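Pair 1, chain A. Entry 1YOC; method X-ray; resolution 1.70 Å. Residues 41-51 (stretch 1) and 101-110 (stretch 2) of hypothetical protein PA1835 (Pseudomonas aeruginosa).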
# COMPACT_ATOMS: atom_id res chain seq x y z
N PRO A 41 -19.05 -8.64 -12.37
CA PRO A 41 -18.74 -9.82 -11.58
C PRO A 41 -17.60 -10.55 -12.31
O PRO A 41 -17.66 -10.72 -13.54
CB PRO A 41 -20.07 -10.61 -11.60
CG PRO A 41 -21.11 -9.48 -11.71
CD PRO A 41 -20.47 -8.60 -12.76
N GLY A 42 -16.58 -10.97 -11.57
CA GLY A 42 -15.46 -11.68 -12.19
C GLY A 42 -14.38 -10.86 -12.90
O GLY A 42 -13.39 -11.44 -13.37
N TYR A 43 -14.52 -9.54 -13.01
CA TYR A 43 -13.47 -8.75 -13.70
C TYR A 43 -13.42 -7.27 -13.32
O TYR A 43 -14.45 -6.61 -13.30
CB TYR A 43 -13.69 -8.84 -15.24
CG TYR A 43 -12.58 -8.17 -16.04
CD1 TYR A 43 -11.38 -8.84 -16.27
CD2 TYR A 43 -12.71 -6.84 -16.49
CE1 TYR A 43 -10.30 -8.20 -16.95
CE2 TYR A 43 -11.63 -6.17 -17.17
CZ TYR A 43 -10.44 -6.87 -17.38
OH TYR A 43 -9.38 -6.25 -18.01
N ALA A 44 -12.24 -6.73 -13.02
CA ALA A 44 -12.16 -5.30 -12.75
C ALA A 44 -10.88 -4.78 -13.38
O ALA A 44 -9.83 -5.46 -13.39
CB ALA A 44 -12.15 -5.00 -11.24
N GLU A 45 -10.97 -3.58 -13.93
CA GLU A 45 -9.81 -2.96 -14.53
C GLU A 45 -9.85 -1.48 -14.18
O GLU A 45 -10.85 -0.79 -14.41
CB GLU A 45 -9.82 -3.16 -16.05
CG GLU A 45 -8.60 -2.57 -16.77
CD GLU A 45 -8.67 -2.81 -18.29
OE1 GLU A 45 -9.36 -3.76 -18.73
OE2 GLU A 45 -8.03 -2.06 -19.05
N VAL A 46 -8.75 -1.02 -13.58
CA VAL A 46 -8.66 0.38 -13.15
C VAL A 46 -7.40 1.03 -13.72
O VAL A 46 -6.41 0.35 -14.06
CB VAL A 46 -8.56 0.52 -11.57
CG1 VAL A 46 -9.72 -0.22 -10.87
CG2 VAL A 46 -7.28 -0.01 -11.10
N THR A 47 -7.45 2.35 -13.84
CA THR A 47 -6.27 3.05 -14.33
C THR A 47 -6.03 4.22 -13.38
O THR A 47 -6.94 4.63 -12.69
CB THR A 47 -6.51 3.68 -15.74
OG1 THR A 47 -7.65 4.56 -15.68
CG2 THR A 47 -6.79 2.60 -16.79
N PHE A 48 -4.78 4.70 -13.27
CA PHE A 48 -4.57 5.93 -12.51
C PHE A 48 -3.38 6.64 -13.19
O PHE A 48 -2.47 6.00 -13.74
CB PHE A 48 -4.39 5.72 -10.99
CG PHE A 48 -3.08 5.09 -10.57
CD1 PHE A 48 -1.98 5.88 -10.26
CD2 PHE A 48 -3.00 3.69 -10.39
CE1 PHE A 48 -0.78 5.29 -9.74
CE2 PHE A 48 -1.83 3.09 -9.88
CZ PHE A 48 -0.73 3.87 -9.55
N PRO A 49 -3.38 7.97 -13.17
CA PRO A 49 -2.27 8.68 -13.84
C PRO A 49 -0.98 8.88 -13.07
O PRO A 49 -0.96 9.04 -11.85
CB PRO A 49 -2.90 10.03 -14.19
CG PRO A 49 -3.75 10.30 -12.94
CD PRO A 49 -4.40 8.90 -12.67
N LYS A 50 0.12 8.90 -13.82
CA LYS A 50 1.39 9.21 -13.20
C LYS A 50 1.34 10.73 -12.97
O LYS A 50 0.95 11.51 -13.87
CB LYS A 50 2.54 8.88 -14.16
CG LYS A 50 3.92 9.38 -13.66
CD LYS A 50 5.06 8.63 -14.36
CE LYS A 50 6.43 9.12 -13.92
NZ LYS A 50 6.92 10.27 -14.71
N ARG A 51 1.71 11.17 -11.77
CA ARG A 51 1.74 12.60 -11.46
C ARG A 51 2.64 12.74 -10.23
O ARG A 51 2.88 11.75 -9.54
CB ARG A 51 0.32 13.15 -11.19
CG ARG A 51 -0.38 12.43 -10.06
CD ARG A 51 -1.76 13.04 -9.73
NE ARG A 51 -2.41 12.23 -8.71
CZ ARG A 51 -3.12 12.72 -7.70
NH1 ARG A 51 -3.30 14.05 -7.56
NH2 ARG A 51 -3.58 11.88 -6.78
N ALA A 101 7.72 1.69 -12.60
CA ALA A 101 6.47 2.10 -13.27
C ALA A 101 6.68 3.55 -13.69
O ALA A 101 6.61 4.48 -12.87
CB ALA A 101 5.31 1.98 -12.31
N THR A 102 6.96 3.72 -14.97
CA THR A 102 7.31 5.06 -15.48
C THR A 102 6.25 5.85 -16.23
O THR A 102 6.58 6.78 -16.98
CB THR A 102 8.54 4.91 -16.38
OG1 THR A 102 8.15 4.18 -17.55
CG2 THR A 102 9.65 4.14 -15.64
N GLY A 103 4.99 5.49 -16.05
CA GLY A 103 3.93 6.21 -16.74
C GLY A 103 2.58 5.83 -16.14
O GLY A 103 2.55 5.25 -15.05
N ASP A 104 1.49 6.18 -16.82
CA ASP A 104 0.16 5.85 -16.32
C ASP A 104 0.01 4.35 -16.18
O ASP A 104 0.48 3.59 -17.00
CB ASP A 104 -0.94 6.40 -17.25
CG ASP A 104 -0.87 7.92 -17.43
OD1 ASP A 104 -0.36 8.66 -16.54
OD2 ASP A 104 -1.32 8.38 -18.48
N VAL A 105 -0.67 3.97 -15.11
CA VAL A 105 -0.87 2.57 -14.74
C VAL A 105 -2.26 2.01 -15.02
O VAL A 105 -3.27 2.71 -14.91
CB VAL A 105 -0.58 2.42 -13.20
CG1 VAL A 105 -0.67 0.97 -12.80
CG2 VAL A 105 0.84 2.93 -12.90
N ARG A 106 -2.29 0.74 -15.43
CA ARG A 106 -3.54 0.01 -15.69
C ARG A 106 -3.43 -1.26 -14.81
O ARG A 106 -2.45 -2.00 -14.91
CB ARG A 106 -3.62 -0.39 -17.18
CG ARG A 106 -4.92 -1.09 -17.65
CD ARG A 106 -4.89 -1.34 -19.23
NE ARG A 106 -4.41 -2.69 -19.60
CZ ARG A 106 -3.21 -2.96 -20.13
NH1 ARG A 106 -2.34 -1.98 -20.36
NH2 ARG A 106 -2.86 -4.21 -20.44
N ALA A 107 -4.41 -1.50 -13.94
CA ALA A 107 -4.35 -2.68 -13.09
C ALA A 107 -5.52 -3.57 -13.44
O ALA A 107 -6.65 -3.11 -13.52
CB ALA A 107 -4.39 -2.26 -11.59
N VAL A 108 -5.24 -4.86 -13.63
CA VAL A 108 -6.27 -5.80 -14.01
C VAL A 108 -6.44 -6.90 -12.98
O VAL A 108 -5.46 -7.53 -12.56
CB VAL A 108 -5.89 -6.46 -15.38
CG1 VAL A 108 -6.92 -7.53 -15.75
CG2 VAL A 108 -5.76 -5.37 -16.49
N ALA A 109 -7.69 -7.12 -12.56
CA ALA A 109 -7.99 -8.16 -11.59
C ALA A 109 -8.88 -9.15 -12.34
O ALA A 109 -10.07 -8.89 -12.60
CB ALA A 109 -8.76 -7.54 -10.31
N ASP A 110 -8.29 -10.27 -12.74
CA ASP A 110 -9.02 -11.31 -13.51
C ASP A 110 -9.63 -12.31 -12.54
O ASP A 110 -8.90 -13.12 -11.96
CB ASP A 110 -7.99 -12.00 -14.42
CG ASP A 110 -8.56 -13.16 -15.22
OD1 ASP A 110 -9.74 -13.52 -15.03
OD2 ASP A 110 -7.81 -13.70 -16.06
O HOH W 1 -0.10 11.25 -16.44

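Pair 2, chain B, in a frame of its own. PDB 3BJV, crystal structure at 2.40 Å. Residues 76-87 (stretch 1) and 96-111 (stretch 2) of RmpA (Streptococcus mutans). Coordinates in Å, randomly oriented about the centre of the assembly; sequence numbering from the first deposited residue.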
# COMPACT_ATOMS: atom_id res chain seq x y z
N GLN B 76 13.98 -8.71 -11.68
CA GLN B 76 15.41 -8.51 -11.65
C GLN B 76 15.73 -7.24 -10.95
O GLN B 76 16.68 -7.13 -10.23
CB GLN B 76 16.00 -8.33 -13.05
CG GLN B 76 15.54 -9.36 -14.10
CD GLN B 76 16.39 -10.58 -14.09
OE1 GLN B 76 16.71 -11.12 -13.02
NE2 GLN B 76 16.76 -11.04 -15.29
N ARG B 77 14.94 -6.22 -11.22
CA ARG B 77 15.18 -4.97 -10.54
C ARG B 77 13.90 -4.15 -10.40
O ARG B 77 12.91 -4.42 -11.10
CB ARG B 77 16.29 -4.19 -11.26
CG ARG B 77 15.93 -3.76 -12.63
CD ARG B 77 17.05 -2.90 -13.17
NE ARG B 77 16.51 -1.94 -14.14
CZ ARG B 77 16.60 -2.12 -15.46
NH1 ARG B 77 17.23 -3.23 -15.95
NH2 ARG B 77 16.10 -1.18 -16.27
N ASP B 78 13.95 -3.20 -9.46
CA ASP B 78 12.80 -2.32 -9.12
C ASP B 78 12.45 -1.42 -10.32
O ASP B 78 13.33 -0.85 -10.91
CB ASP B 78 13.11 -1.47 -7.89
CG ASP B 78 13.19 -2.26 -6.65
OD1 ASP B 78 12.20 -2.95 -6.25
OD2 ASP B 78 14.27 -2.23 -6.04
N ALA B 79 11.20 -1.34 -10.72
CA ALA B 79 10.86 -0.52 -11.91
C ALA B 79 9.39 -0.35 -11.94
O ALA B 79 8.68 -1.08 -11.24
CB ALA B 79 11.35 -1.17 -13.21
N PHE B 80 8.96 0.62 -12.75
CA PHE B 80 7.57 0.94 -12.96
C PHE B 80 7.34 1.18 -14.44
O PHE B 80 8.25 1.59 -15.13
CB PHE B 80 7.21 2.27 -12.28
CG PHE B 80 7.44 2.31 -10.80
CD1 PHE B 80 8.63 2.81 -10.28
CD2 PHE B 80 6.42 1.93 -9.92
CE1 PHE B 80 8.83 2.88 -8.90
CE2 PHE B 80 6.61 2.03 -8.50
CZ PHE B 80 7.79 2.52 -8.02
N SER B 81 6.10 0.96 -14.90
CA SER B 81 5.65 1.52 -16.16
C SER B 81 4.28 2.24 -16.00
O SER B 81 3.62 2.14 -15.00
CB SER B 81 5.53 0.42 -17.20
OG SER B 81 4.39 -0.35 -16.90
N LEU B 82 3.89 3.00 -17.00
CA LEU B 82 2.63 3.65 -17.01
C LEU B 82 2.10 3.59 -18.43
O LEU B 82 2.78 3.99 -19.40
CB LEU B 82 2.76 5.09 -16.53
CG LEU B 82 1.44 5.79 -16.20
CD1 LEU B 82 1.73 6.76 -15.11
CD2 LEU B 82 0.86 6.51 -17.43
N VAL B 83 0.87 3.06 -18.53
CA VAL B 83 0.17 2.88 -19.78
C VAL B 83 -1.21 3.54 -19.57
O VAL B 83 -1.83 3.33 -18.52
CB VAL B 83 0.01 1.37 -20.08
CG1 VAL B 83 -1.21 1.09 -21.00
CG2 VAL B 83 1.31 0.74 -20.66
N THR B 84 -1.70 4.30 -20.56
CA THR B 84 -3.08 4.81 -20.56
C THR B 84 -3.79 4.24 -21.77
O THR B 84 -3.20 4.09 -22.81
CB THR B 84 -3.12 6.33 -20.67
OG1 THR B 84 -2.44 6.75 -21.85
CG2 THR B 84 -2.47 7.03 -19.42
N LEU B 85 -5.04 3.84 -21.60
CA LEU B 85 -5.90 3.32 -22.67
C LEU B 85 -6.83 4.41 -23.26
O LEU B 85 -7.17 5.40 -22.56
CB LEU B 85 -6.77 2.15 -22.12
CG LEU B 85 -5.97 1.01 -21.49
CD1 LEU B 85 -6.88 0.12 -20.85
CD2 LEU B 85 -5.24 0.23 -22.57
N THR B 86 -7.30 4.18 -24.49
CA THR B 86 -8.22 5.13 -25.11
C THR B 86 -9.68 4.91 -24.65
O THR B 86 -10.49 5.85 -24.65
CB THR B 86 -8.10 5.10 -26.63
OG1 THR B 86 -8.24 3.75 -27.10
CG2 THR B 86 -6.70 5.68 -27.07
N GLU B 87 -9.99 3.67 -24.24
CA GLU B 87 -11.24 3.31 -23.60
C GLU B 87 -10.90 2.43 -22.43
O GLU B 87 -9.94 1.69 -22.52
CB GLU B 87 -12.04 2.46 -24.56
CG GLU B 87 -12.58 3.30 -25.64
CD GLU B 87 -12.61 2.56 -26.93
OE1 GLU B 87 -13.28 1.47 -26.95
OE2 GLU B 87 -11.95 3.09 -27.89
N GLU B 96 -13.78 -1.12 -13.80
CA GLU B 96 -13.26 -0.50 -15.02
C GLU B 96 -11.89 0.18 -14.82
O GLU B 96 -11.64 0.76 -13.75
CB GLU B 96 -14.28 0.43 -15.62
CG GLU B 96 -15.28 -0.34 -16.49
CD GLU B 96 -16.31 0.58 -17.14
OE1 GLU B 96 -16.30 0.73 -18.40
OE2 GLU B 96 -17.09 1.18 -16.38
N VAL B 97 -11.01 0.04 -15.81
CA VAL B 97 -9.64 0.56 -15.73
C VAL B 97 -9.28 1.26 -16.99
O VAL B 97 -9.54 0.75 -18.07
CB VAL B 97 -8.54 -0.55 -15.46
CG1 VAL B 97 -7.16 0.03 -15.52
CG2 VAL B 97 -8.81 -1.21 -14.07
N GLN B 98 -8.69 2.44 -16.84
CA GLN B 98 -8.14 3.17 -17.96
C GLN B 98 -6.65 3.52 -17.86
O GLN B 98 -6.02 3.84 -18.85
CB GLN B 98 -8.96 4.42 -18.23
CG GLN B 98 -8.82 4.80 -19.68
CD GLN B 98 -9.83 5.84 -20.11
OE1 GLN B 98 -9.90 6.18 -21.30
NE2 GLN B 98 -10.65 6.33 -19.16
N VAL B 99 -6.09 3.47 -16.65
CA VAL B 99 -4.66 3.77 -16.45
C VAL B 99 -3.98 2.60 -15.74
O VAL B 99 -4.48 2.12 -14.72
CB VAL B 99 -4.42 5.08 -15.65
CG1 VAL B 99 -2.94 5.45 -15.66
CG2 VAL B 99 -5.27 6.23 -16.20
N LEU B 100 -2.85 2.13 -16.29
CA LEU B 100 -2.13 1.02 -15.66
C LEU B 100 -0.69 1.41 -15.31
O LEU B 100 0.08 1.87 -16.15
CB LEU B 100 -2.20 -0.28 -16.49
CG LEU B 100 -3.60 -0.72 -16.84
CD1 LEU B 100 -3.88 -0.40 -18.30
CD2 LEU B 100 -3.72 -2.20 -16.62
N LEU B 101 -0.37 1.26 -14.04
CA LEU B 101 0.95 1.50 -13.56
C LEU B 101 1.50 0.17 -12.99
O LEU B 101 1.19 -0.21 -11.86
CB LEU B 101 0.95 2.64 -12.54
CG LEU B 101 2.22 3.51 -12.43
CD1 LEU B 101 1.90 4.82 -11.66
CD2 LEU B 101 3.33 2.72 -11.72
N ALA B 102 2.25 -0.56 -13.82
CA ALA B 102 2.86 -1.82 -13.44
C ALA B 102 4.05 -1.58 -12.55
O ALA B 102 4.79 -0.61 -12.69
CB ALA B 102 3.27 -2.59 -14.61
N LEU B 103 4.26 -2.49 -11.64
CA LEU B 103 5.14 -2.29 -10.55
C LEU B 103 6.04 -3.50 -10.54
O LEU B 103 5.52 -4.64 -10.53
CB LEU B 103 4.26 -2.27 -9.28
CG LEU B 103 4.77 -2.42 -7.84
CD1 LEU B 103 6.17 -1.73 -7.69
CD2 LEU B 103 3.74 -1.76 -6.92
N ALA B 104 7.36 -3.30 -10.54
CA ALA B 104 8.30 -4.37 -10.16
C ALA B 104 9.12 -4.03 -8.93
O ALA B 104 9.99 -3.14 -9.01
CB ALA B 104 9.23 -4.73 -11.33
N ALA B 105 8.89 -4.76 -7.83
CA ALA B 105 9.59 -4.57 -6.55
C ALA B 105 10.44 -5.78 -6.16
O ALA B 105 9.98 -6.92 -6.25
CB ALA B 105 8.59 -4.23 -5.40
N THR B 106 11.65 -5.55 -5.69
CA THR B 106 12.54 -6.67 -5.35
C THR B 106 12.25 -7.31 -3.97
O THR B 106 12.82 -8.37 -3.63
CB THR B 106 14.01 -6.29 -5.47
OG1 THR B 106 14.25 -5.08 -4.73
CG2 THR B 106 14.41 -6.12 -6.96
N SER B 107 11.36 -6.70 -3.20
CA SER B 107 10.95 -7.22 -1.90
C SER B 107 9.64 -6.55 -1.49
O SER B 107 9.35 -5.43 -1.95
CB SER B 107 12.00 -6.94 -0.85
OG SER B 107 11.91 -5.60 -0.41
N SER B 108 8.85 -7.23 -0.64
CA SER B 108 7.63 -6.66 -0.08
C SER B 108 7.91 -5.39 0.71
O SER B 108 7.07 -4.53 0.78
CB SER B 108 6.91 -7.67 0.82
OG SER B 108 7.65 -7.96 2.05
N LYS B 109 9.11 -5.26 1.27
CA LYS B 109 9.44 -4.09 2.04
C LYS B 109 9.46 -2.85 1.17
O LYS B 109 8.91 -1.81 1.56
CB LYS B 109 10.77 -4.29 2.82
CG LYS B 109 10.60 -5.27 3.95
CD LYS B 109 11.86 -5.48 4.80
CE LYS B 109 11.78 -6.90 5.42
NZ LYS B 109 12.04 -7.94 4.33
N ILE B 110 10.07 -2.95 -0.02
CA ILE B 110 10.12 -1.78 -0.89
C ILE B 110 8.75 -1.49 -1.62
O ILE B 110 8.39 -0.32 -1.88
CB ILE B 110 11.43 -1.71 -1.77
CG1 ILE B 110 11.12 -1.94 -3.22
CG2 ILE B 110 12.61 -2.54 -1.23
CD1 ILE B 110 11.05 -0.66 -3.95
N HIS B 111 7.99 -2.55 -1.91
CA HIS B 111 6.61 -2.47 -2.38
C HIS B 111 5.75 -1.53 -1.45
O HIS B 111 5.07 -0.59 -1.89
CB HIS B 111 6.06 -3.90 -2.38
CG HIS B 111 4.66 -4.04 -2.87
ND1 HIS B 111 3.56 -3.94 -2.04
CD2 HIS B 111 4.17 -4.32 -4.10
CE1 HIS B 111 2.45 -4.12 -2.74
NE2 HIS B 111 2.80 -4.36 -4.00

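What geometry do the two pairs share? Each is a pair of antiparallel neighbouring strands, and 14 central residues superpose with an RMSD of 0.5 Å. In pair 1 the strand axes run at 165° to each other, and hydrogen-bonded pairs alternate with non-hydrogen-bonded ones. Ala44(A) N donates to Ala109(A) O at 3.1 Å and Ala109(A) N returns to Ala44(A) O at 2.8 Å. The matched residues of pair 2 repeat this: Ala79(B) N reaches Ala104(B) O at 2.8 Å, and Ala104(B) N reaches Ala79(B) O at 2.7 Å. Further along, Phe48(A) with Val105(A) corresponds to Val83(B) with Leu100(B), again joined by two backbone hydrogen bonds.

How is the buried face that carries the alanines packed? Ala44(A) and Ala109(A) match Ala79(B) and Ala104(B), so small methyls occupy this level in both pairs. One step on, Val46(A) matches Ser81(B), while Ala107(A) and Ala102(B) coincide with side-chain centres 0.3 Å apart. In pair 1 Val46(A) CG2 lies 3.7 Å from Ala107(A) CB; in pair 2 a hydroxyl takes up the position, Ser81(B) OG standing 3.4 Å from Ala102(B) CB, and that hydroxyl is hydrogen-bonded elsewhere in the structure. At the next level an aromatic ring faces a branched residue in pair 1: Val105(A) CB sits over the face of the Phe48(A) ring, 4.0 Å from its centroid, in a CH-pi contact. Pair 2 uses two aliphatic residues instead, with Val83(B) CG1 4.1 Å from Leu100(B) CD1.

How do the side chains of Glu45(A) and its match, Phe80(B), meet the opposite strand? Glu45(A) combines polar and apolar contacts: its OE2 forms a long salt bridge with Arg106(A) NE at 3.7 Å, and its CG lies 4.0 Å from Val108(A) CG2. In pair 2 the matched partners are leucines, so the contact is apolar: Phe80(B) CD2 is 3.7 Å from Leu101(B) CD2, and Phe80(B) CE2 is 3.9 Å from Leu103(B) CD1. Thr47(A) and Leu82(B) also match; Thr47(A) CG2 lies 4.2 Å from Arg106(A) CG, whereas Leu82(B) CD1 lies 4.0 Å from Leu101(B) CD1.

What happens where the match loosens? Lys50(A) and Leu85(B) have CA atoms 1.1 Å apart, and both use their backbone N as a donor. Lys50(A) N bonds to the side-chain Asp104(A) OD1 at 2.8 Å, while Leu85(B) N bonds to the backbone Gln98(B) O at 2.9 Å. Their side chains differ too: Lys50(A) CD approaches Thr102(A) O at 3.5 Å, whereas Leu85(B) CD1 packs 4.0 Å from Leu100(B) CD1.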